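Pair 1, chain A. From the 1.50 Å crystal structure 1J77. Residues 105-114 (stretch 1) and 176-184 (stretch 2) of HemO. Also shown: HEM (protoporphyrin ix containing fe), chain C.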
# COMPACT_ATOMS: atom_id res chain seq x y z
N ASN A 105 -8.09 -13.42 9.26
CA ASN A 105 -7.56 -13.83 7.98
C ASN A 105 -7.61 -12.69 6.96
O ASN A 105 -6.66 -12.51 6.21
CB ASN A 105 -8.27 -15.09 7.48
CG ASN A 105 -7.97 -16.31 8.38
OD1 ASN A 105 -6.85 -16.51 8.81
ND2 ASN A 105 -8.99 -17.14 8.62
N LYS A 106 -8.70 -11.94 6.96
CA LYS A 106 -8.86 -10.83 6.01
C LYS A 106 -7.74 -9.82 6.25
O LYS A 106 -7.25 -9.20 5.28
CB LYS A 106 -10.24 -10.18 6.12
CG LYS A 106 -11.38 -11.01 5.50
CD LYS A 106 -12.73 -10.38 5.73
CE LYS A 106 -13.25 -9.73 4.48
NZ LYS A 106 -14.62 -9.12 4.63
N ALA A 107 -7.31 -9.62 7.51
CA ALA A 107 -6.23 -8.66 7.79
C ALA A 107 -4.92 -9.09 7.15
O ALA A 107 -4.09 -8.27 6.81
CB ALA A 107 -6.06 -8.39 9.32
N ILE A 108 -4.72 -10.40 6.98
CA ILE A 108 -3.52 -10.90 6.30
C ILE A 108 -3.47 -10.40 4.84
O ILE A 108 -2.41 -10.06 4.37
CB ILE A 108 -3.43 -12.44 6.41
CG1 ILE A 108 -3.41 -12.86 7.88
CG2 ILE A 108 -2.17 -12.92 5.72
CD1 ILE A 108 -3.68 -14.34 8.09
N GLY A 109 -4.62 -10.38 4.19
CA GLY A 109 -4.76 -9.77 2.86
C GLY A 109 -4.40 -8.29 2.79
O GLY A 109 -3.75 -7.87 1.83
N TRP A 110 -4.82 -7.50 3.77
CA TRP A 110 -4.42 -6.10 3.86
C TRP A 110 -2.94 -5.96 4.03
O TRP A 110 -2.29 -5.07 3.46
CB TRP A 110 -5.15 -5.33 4.98
CG TRP A 110 -6.58 -5.08 4.72
CD1 TRP A 110 -7.59 -5.98 4.64
CD2 TRP A 110 -7.17 -3.80 4.51
NE1 TRP A 110 -8.75 -5.34 4.33
CE2 TRP A 110 -8.53 -3.99 4.30
CE3 TRP A 110 -6.67 -2.51 4.51
CZ2 TRP A 110 -9.43 -2.92 4.06
CZ3 TRP A 110 -7.56 -1.45 4.27
CH2 TRP A 110 -8.91 -1.68 4.03
N LEU A 111 -2.36 -6.82 4.87
CA LEU A 111 -0.95 -6.81 5.03
C LEU A 111 -0.16 -7.12 3.73
O LEU A 111 0.84 -6.46 3.45
CB LEU A 111 -0.55 -7.78 6.17
CG LEU A 111 0.93 -7.83 6.46
CD1 LEU A 111 1.53 -6.56 6.86
CD2 LEU A 111 1.22 -8.92 7.51
N TYR A 112 -0.58 -8.13 3.01
CA TYR A 112 -0.04 -8.45 1.67
C TYR A 112 -0.09 -7.20 0.76
O TYR A 112 0.94 -6.80 0.18
CB TYR A 112 -0.82 -9.62 1.06
CG TYR A 112 -0.59 -9.75 -0.43
CD1 TYR A 112 0.59 -10.32 -0.93
CD2 TYR A 112 -1.53 -9.28 -1.31
CE1 TYR A 112 0.81 -10.39 -2.30
CE2 TYR A 112 -1.31 -9.32 -2.70
CZ TYR A 112 -0.14 -9.89 -3.19
OH TYR A 112 0.06 -9.94 -4.59
N CYS A 113 -1.23 -6.53 0.72
CA CYS A 113 -1.43 -5.36 -0.16
C CYS A 113 -0.47 -4.26 0.24
O CYS A 113 0.25 -3.72 -0.58
CB CYS A 113 -2.85 -4.92 -0.02
SG CYS A 113 -3.34 -3.60 -1.05
N ALA A 114 -0.42 -3.92 1.54
CA ALA A 114 0.48 -2.88 1.93
C ALA A 114 1.95 -3.21 1.74
O ALA A 114 2.75 -2.34 1.37
CB ALA A 114 0.22 -2.45 3.42
N GLY A 176 -9.73 -10.20 1.66
CA GLY A 176 -9.14 -9.07 2.37
C GLY A 176 -8.30 -8.21 1.42
O GLY A 176 -8.43 -7.00 1.43
N ALA A 177 -7.40 -8.82 0.66
CA ALA A 177 -6.55 -8.12 -0.31
C ALA A 177 -7.40 -7.40 -1.38
O ALA A 177 -7.17 -6.22 -1.66
CB ALA A 177 -5.54 -9.10 -0.96
N ARG A 178 -8.46 -8.04 -1.85
CA ARG A 178 -9.36 -7.38 -2.82
C ARG A 178 -9.95 -6.10 -2.17
O ARG A 178 -10.03 -5.03 -2.78
CB ARG A 178 -10.50 -8.33 -3.28
CG ARG A 178 -10.04 -9.48 -4.18
CD ARG A 178 -11.12 -10.40 -4.66
NE ARG A 178 -10.52 -11.28 -5.66
CZ ARG A 178 -11.04 -12.41 -6.09
NH1 ARG A 178 -12.20 -12.84 -5.60
NH2 ARG A 178 -10.39 -13.11 -7.01
N GLU A 179 -10.38 -6.22 -0.91
CA GLU A 179 -10.97 -5.12 -0.17
C GLU A 179 -9.98 -4.01 0.14
O GLU A 179 -10.38 -2.83 0.11
CB GLU A 179 -11.70 -5.61 1.08
CG GLU A 179 -12.92 -6.46 0.72
CD GLU A 179 -13.60 -7.11 1.91
OE1 GLU A 179 -13.44 -6.61 3.03
OE2 GLU A 179 -14.37 -8.06 1.67
N ALA A 180 -8.71 -4.34 0.38
CA ALA A 180 -7.64 -3.32 0.63
C ALA A 180 -7.41 -2.50 -0.64
O ALA A 180 -7.39 -1.27 -0.57
CB ALA A 180 -6.41 -3.96 1.03
N PHE A 181 -7.34 -3.18 -1.78
CA PHE A 181 -7.20 -2.45 -3.04
C PHE A 181 -8.41 -1.60 -3.31
O PHE A 181 -8.27 -0.48 -3.79
CB PHE A 181 -6.97 -3.39 -4.24
CG PHE A 181 -5.55 -3.93 -4.39
CD1 PHE A 181 -5.30 -5.32 -4.34
CD2 PHE A 181 -4.46 -3.09 -4.62
CE1 PHE A 181 -4.04 -5.81 -4.53
CE2 PHE A 181 -3.21 -3.61 -4.83
CZ PHE A 181 -2.99 -4.99 -4.75
N ALA A 182 -9.61 -2.12 -3.04
CA ALA A 182 -10.80 -1.33 -3.29
C ALA A 182 -10.86 -0.10 -2.42
O ALA A 182 -11.22 0.96 -2.87
CB ALA A 182 -12.03 -2.13 -3.08
N PHE A 183 -10.49 -0.25 -1.15
CA PHE A 183 -10.42 0.88 -0.24
C PHE A 183 -9.40 1.94 -0.72
O PHE A 183 -9.69 3.12 -0.68
CB PHE A 183 -10.11 0.41 1.18
CG PHE A 183 -9.93 1.53 2.19
CD1 PHE A 183 -11.01 2.33 2.55
CD2 PHE A 183 -8.69 1.86 2.70
CE1 PHE A 183 -10.87 3.32 3.43
CE2 PHE A 183 -8.56 2.89 3.62
CZ PHE A 183 -9.66 3.61 3.96
N TYR A 184 -8.24 1.51 -1.17
CA TYR A 184 -7.28 2.44 -1.73
C TYR A 184 -7.90 3.32 -2.80
O TYR A 184 -7.71 4.54 -2.77
CB TYR A 184 -6.06 1.74 -2.28
CG TYR A 184 -4.87 2.66 -2.58
CD1 TYR A 184 -3.92 2.96 -1.64
CD2 TYR A 184 -4.72 3.26 -3.80
CE1 TYR A 184 -2.86 3.82 -1.91
CE2 TYR A 184 -3.67 4.10 -4.08
CZ TYR A 184 -2.72 4.34 -3.17
OH TYR A 184 -1.70 5.21 -3.43
CHA HEM C . 3.84 -5.16 -7.09
CHB HEM C . 3.89 -1.16 -9.83
CHC HEM C . 0.78 0.98 -6.73
CHD HEM C . 0.38 -3.22 -4.27
C1A HEM C . 4.19 -4.23 -8.04
C2A HEM C . 5.27 -4.37 -9.04
C3A HEM C . 5.26 -3.26 -9.77
C4A HEM C . 4.19 -2.38 -9.31
CMA HEM C . 6.21 -2.94 -10.95
CAA HEM C . 6.31 -5.52 -9.22
CBA HEM C . 7.58 -5.14 -8.47
CGA HEM C . 8.59 -6.27 -8.46
O1A HEM C . 8.18 -7.45 -8.70
O2A HEM C . 9.81 -5.98 -8.23
C1B HEM C . 3.06 -0.22 -9.23
C2B HEM C . 2.86 1.12 -9.70
C3B HEM C . 1.97 1.72 -8.87
C4B HEM C . 1.65 0.77 -7.81
CMB HEM C . 3.59 1.66 -10.96
CAB HEM C . 1.46 3.17 -8.90
CBB HEM C . 1.26 3.81 -10.05
C1C HEM C . 0.46 0.04 -5.78
C2C HEM C . -0.37 0.28 -4.60
C3C HEM C . -0.53 -0.89 -3.96
C4C HEM C . 0.27 -1.89 -4.62
CMC HEM C . -1.04 1.63 -4.28
CAC HEM C . -1.32 -1.20 -2.70
CBC HEM C . -2.29 -0.36 -2.32
C1D HEM C . 1.26 -4.08 -4.83
C2D HEM C . 1.41 -5.44 -4.37
C3D HEM C . 2.46 -6.06 -5.24
C4D HEM C . 2.85 -5.00 -6.14
CMD HEM C . 0.63 -6.08 -3.22
CAD HEM C . 3.06 -7.46 -5.16
CBD HEM C . 2.64 -8.34 -6.29
CGD HEM C . 3.24 -9.69 -5.97
O1D HEM C . 2.58 -10.46 -5.24
O2D HEM C . 4.35 -10.01 -6.50
NA HEM C . 3.58 -3.01 -8.24
NB HEM C . 2.28 -0.41 -8.10
NC HEM C . 0.83 -1.27 -5.73
ND HEM C . 2.12 -3.82 -5.91
FE HEM C . 2.13 -2.18 -7.06
O HOH W 1 -11.41 -6.62 4.42
O HOH W 2 3.53 -1.55 -5.85

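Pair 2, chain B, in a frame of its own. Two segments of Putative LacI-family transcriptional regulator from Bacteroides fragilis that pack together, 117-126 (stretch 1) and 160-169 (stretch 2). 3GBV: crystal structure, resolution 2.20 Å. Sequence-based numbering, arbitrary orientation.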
# COMPACT_ATOMS: atom_id res chain seq x y z
N SER B 117 2.86 14.87 -6.22
CA SER B 117 4.14 14.68 -6.88
C SER B 117 5.36 15.07 -6.05
O SER B 117 6.37 14.35 -6.04
CB SER B 117 4.15 15.44 -8.21
OG SER B 117 3.87 16.81 -8.00
N HIS B 118 5.27 16.20 -5.36
CA HIS B 118 6.38 16.66 -4.54
C HIS B 118 6.71 15.65 -3.45
O HIS B 118 7.86 15.26 -3.29
CB HIS B 118 6.04 18.03 -3.92
CG HIS B 118 7.21 18.69 -3.26
ND1 HIS B 118 7.29 18.89 -1.90
CD2 HIS B 118 8.36 19.18 -3.77
CE1 HIS B 118 8.43 19.47 -1.60
NE2 HIS B 118 9.11 19.66 -2.72
N GLN B 119 5.69 15.23 -2.71
CA GLN B 119 5.85 14.26 -1.62
C GLN B 119 6.25 12.89 -2.13
O GLN B 119 6.99 12.17 -1.47
CB GLN B 119 4.55 14.14 -0.82
CG GLN B 119 4.66 13.31 0.44
CD GLN B 119 5.59 13.93 1.46
OE1 GLN B 119 5.64 15.16 1.60
NE2 GLN B 119 6.32 13.09 2.20
N SER B 120 5.75 12.52 -3.31
CA SER B 120 6.06 11.23 -3.90
C SER B 120 7.55 11.13 -4.20
O SER B 120 8.16 10.08 -4.01
CB SER B 120 5.25 11.01 -5.18
OG SER B 120 5.57 9.77 -5.79
N GLY B 121 8.12 12.23 -4.67
CA GLY B 121 9.53 12.26 -4.99
C GLY B 121 10.40 12.30 -3.74
O GLY B 121 11.46 11.68 -3.70
N TYR B 122 9.93 13.03 -2.73
CA TYR B 122 10.64 13.16 -1.46
C TYR B 122 10.75 11.75 -0.85
O TYR B 122 11.81 11.34 -0.36
CB TYR B 122 9.84 14.08 -0.54
CG TYR B 122 10.57 14.53 0.71
CD1 TYR B 122 11.53 15.54 0.65
CD2 TYR B 122 10.29 13.96 1.95
CE1 TYR B 122 12.20 15.96 1.80
CE2 TYR B 122 10.95 14.38 3.10
CZ TYR B 122 11.90 15.38 3.02
OH TYR B 122 12.55 15.78 4.17
N PHE B 123 9.64 11.03 -0.89
CA PHE B 123 9.56 9.66 -0.38
C PHE B 123 10.48 8.73 -1.17
O PHE B 123 11.15 7.86 -0.60
CB PHE B 123 8.11 9.14 -0.49
CG PHE B 123 7.97 7.66 -0.25
CD1 PHE B 123 7.85 7.15 1.04
CD2 PHE B 123 7.94 6.77 -1.32
CE1 PHE B 123 7.69 5.77 1.26
CE2 PHE B 123 7.79 5.40 -1.11
CZ PHE B 123 7.67 4.90 0.18
N ALA B 124 10.49 8.91 -2.49
CA ALA B 124 11.31 8.10 -3.38
C ALA B 124 12.78 8.28 -3.04
O ALA B 124 13.55 7.32 -3.08
CB ALA B 124 11.06 8.48 -4.83
N ALA B 125 13.15 9.50 -2.68
CA ALA B 125 14.52 9.81 -2.30
C ALA B 125 14.91 9.05 -1.03
O ALA B 125 15.99 8.47 -0.96
CB ALA B 125 14.68 11.31 -2.07
N ARG B 126 14.02 9.08 -0.04
CA ARG B 126 14.24 8.37 1.22
C ARG B 126 14.52 6.90 0.95
O ARG B 126 15.50 6.34 1.43
CB ARG B 126 13.01 8.50 2.13
CG ARG B 126 12.91 7.48 3.28
CD ARG B 126 14.04 7.62 4.27
NE ARG B 126 14.01 6.60 5.32
CZ ARG B 126 13.10 6.53 6.29
NH1 ARG B 126 12.12 7.42 6.38
NH2 ARG B 126 13.18 5.57 7.21
N GLY B 160 10.91 17.22 -5.58
CA GLY B 160 10.82 16.75 -4.21
C GLY B 160 11.98 15.83 -3.90
O GLY B 160 12.48 15.77 -2.77
N PHE B 161 12.41 15.11 -4.93
CA PHE B 161 13.52 14.18 -4.81
C PHE B 161 14.80 14.96 -4.48
O PHE B 161 15.53 14.64 -3.54
CB PHE B 161 13.69 13.43 -6.13
CG PHE B 161 14.84 12.47 -6.14
CD1 PHE B 161 14.68 11.19 -5.63
CD2 PHE B 161 16.08 12.84 -6.65
CE1 PHE B 161 15.74 10.28 -5.62
CE2 PHE B 161 17.14 11.94 -6.65
CZ PHE B 161 16.97 10.66 -6.13
N ARG B 162 15.07 16.00 -5.27
CA ARG B 162 16.26 16.81 -5.06
C ARG B 162 16.24 17.53 -3.72
O ARG B 162 17.29 17.76 -3.12
CB ARG B 162 16.42 17.82 -6.21
CG ARG B 162 16.66 17.19 -7.59
CD ARG B 162 16.63 18.25 -8.69
NE ARG B 162 16.71 17.67 -10.03
CZ ARG B 162 17.81 17.14 -10.58
NH1 ARG B 162 18.96 17.11 -9.92
NH2 ARG B 162 17.74 16.62 -11.79
N GLN B 163 15.05 17.89 -3.24
CA GLN B 163 14.96 18.57 -1.96
C GLN B 163 15.46 17.65 -0.85
O GLN B 163 16.26 18.04 -0.01
CB GLN B 163 13.53 19.00 -1.65
CG GLN B 163 13.45 19.99 -0.49
CD GLN B 163 12.02 20.37 -0.13
OE1 GLN B 163 11.20 20.68 -1.02
NE2 GLN B 163 11.71 20.37 1.16
N TYR B 164 14.96 16.41 -0.86
CA TYR B 164 15.37 15.43 0.14
C TYR B 164 16.88 15.22 0.06
O TYR B 164 17.57 15.17 1.08
CB TYR B 164 14.68 14.09 -0.09
CG TYR B 164 15.02 13.05 0.96
CD1 TYR B 164 14.16 12.82 2.05
CD2 TYR B 164 16.21 12.33 0.89
CE1 TYR B 164 14.49 11.90 3.04
CE2 TYR B 164 16.55 11.41 1.88
CZ TYR B 164 15.68 11.20 2.95
OH TYR B 164 16.01 10.31 3.93
N MSE B 165 17.39 15.07 -1.16
CA MSE B 165 18.82 14.85 -1.35
C MSE B 165 19.62 16.04 -0.82
O MSE B 165 20.71 15.88 -0.28
CB MSE B 165 19.13 14.66 -2.84
CG MSE B 165 18.43 13.48 -3.48
SE MSE B 165 19.19 11.82 -2.71
CE MSE B 165 20.99 11.77 -3.54
N GLN B 166 19.09 17.25 -0.98
CA GLN B 166 19.79 18.43 -0.48
C GLN B 166 19.79 18.42 1.05
O GLN B 166 20.81 18.70 1.68
CB GLN B 166 19.11 19.70 -1.00
CG GLN B 166 19.55 20.16 -2.38
CD GLN B 166 18.60 21.18 -2.99
OE1 GLN B 166 17.98 21.97 -2.28
NE2 GLN B 166 18.50 21.17 -4.32
N GLU B 167 18.65 18.09 1.63
CA GLU B 167 18.53 18.07 3.08
C GLU B 167 19.25 16.92 3.78
O GLU B 167 19.66 17.06 4.93
CB GLU B 167 17.05 18.03 3.47
CG GLU B 167 16.18 19.11 2.82
CD GLU B 167 14.71 18.95 3.16
OE1 GLU B 167 14.23 17.79 3.16
OE2 GLU B 167 14.03 19.96 3.43
N HIS B 168 19.44 15.80 3.08
CA HIS B 168 20.06 14.62 3.67
C HIS B 168 21.41 14.15 3.14
O HIS B 168 22.22 13.62 3.89
CB HIS B 168 19.08 13.46 3.61
CG HIS B 168 17.79 13.74 4.31
ND1 HIS B 168 17.62 13.52 5.66
CD2 HIS B 168 16.63 14.27 3.86
CE1 HIS B 168 16.40 13.90 6.01
NE2 HIS B 168 15.78 14.36 4.94
N HIS B 169 21.65 14.30 1.84
CA HIS B 169 22.92 13.87 1.27
C HIS B 169 23.38 14.89 0.26
O HIS B 169 23.52 14.59 -0.93
CB HIS B 169 22.75 12.51 0.58
CG HIS B 169 22.33 11.42 1.51
ND1 HIS B 169 21.07 11.39 2.08
CD2 HIS B 169 23.00 10.36 2.01
CE1 HIS B 169 20.99 10.35 2.89
NE2 HIS B 169 22.15 9.71 2.86

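When two helices must cross at very short range, glycine at the crossing point lets the backbones meet, and the residues around it fill whatever space remains. Pair 1, from HemO, and pair 2, from a putative LacI-family regulator, illustrate the principle. Their central residues superpose with an RMSD of 0.5 Å; the helix axes approach to 7.1 Å in pair 1 and 6.9 Å in pair 2, with signed crossing angles of -53° and -45°.

Two matched glycine positions make this possible. Gly A176 and Gly B160 lie against the backbone of the partner helix, their CA atoms 3.5 Å from Lys A106 O and 3.4 Å from His B118 O, in CA-H...O contacts. A CB on either would clash with that same oxygen. At the second position, Gly A109 and Gly B121, a CB would clash with Ala A177 N in pair 1 but would merely be tight against Phe B161 N in pair 2. The carbonyls of these glycines also receive CA-H...O contacts, from Ala A177 CA and Phe B161 CA.

Next to the glycines, Trp A110 matches Tyr B122, and each is a knob in a hole of the other helix. The matched position beneath them differs greatly in size. CA of Ala A180 lies 3.7 Å from the centroid of the six-membered ring of Trp A110, almost on the ring normal. Tyr B164 instead directs its ring edge toward the face of Tyr B122, with centroids 5.0 Å apart. Phe A183 and Glu B167 also match: CH2 of Trp A110 packs 3.7 Å from CB of Phe A183, whereas OH of Tyr B122 donates a hydrogen bond to OE1 of Glu B167 at 2.8 Å.

At the next matched position, SG of Cys A113 packs 3.7 Å from CB of Ala A180 and also sits over the face of the Phe A181 ring. Ala B125 meets the larger Tyr B164 together with Phe B161, which matches Ala A177: its CB lies 3.4 Å from CB of Tyr B164 and 3.6 Å from CD1 of Phe B161. CD2 of Tyr A112 packs 4.0 Å from CB of Ala A177; in pair 2 the sizes are reversed, with C of small Ala B124 4.3 Å from CD1 of large Phe B161.

A polar link flanks the crossing in both. Lys A106 NZ forms a salt bridge with Glu A179 OE2 at 3.2 Å; at the matched positions, His B118 NE2 donates a weak hydrogen bond to Gln B163 OE1 at 2.9 Å. The same backbone arrangement is thus found in both, with size and chemistry distributed differently around it.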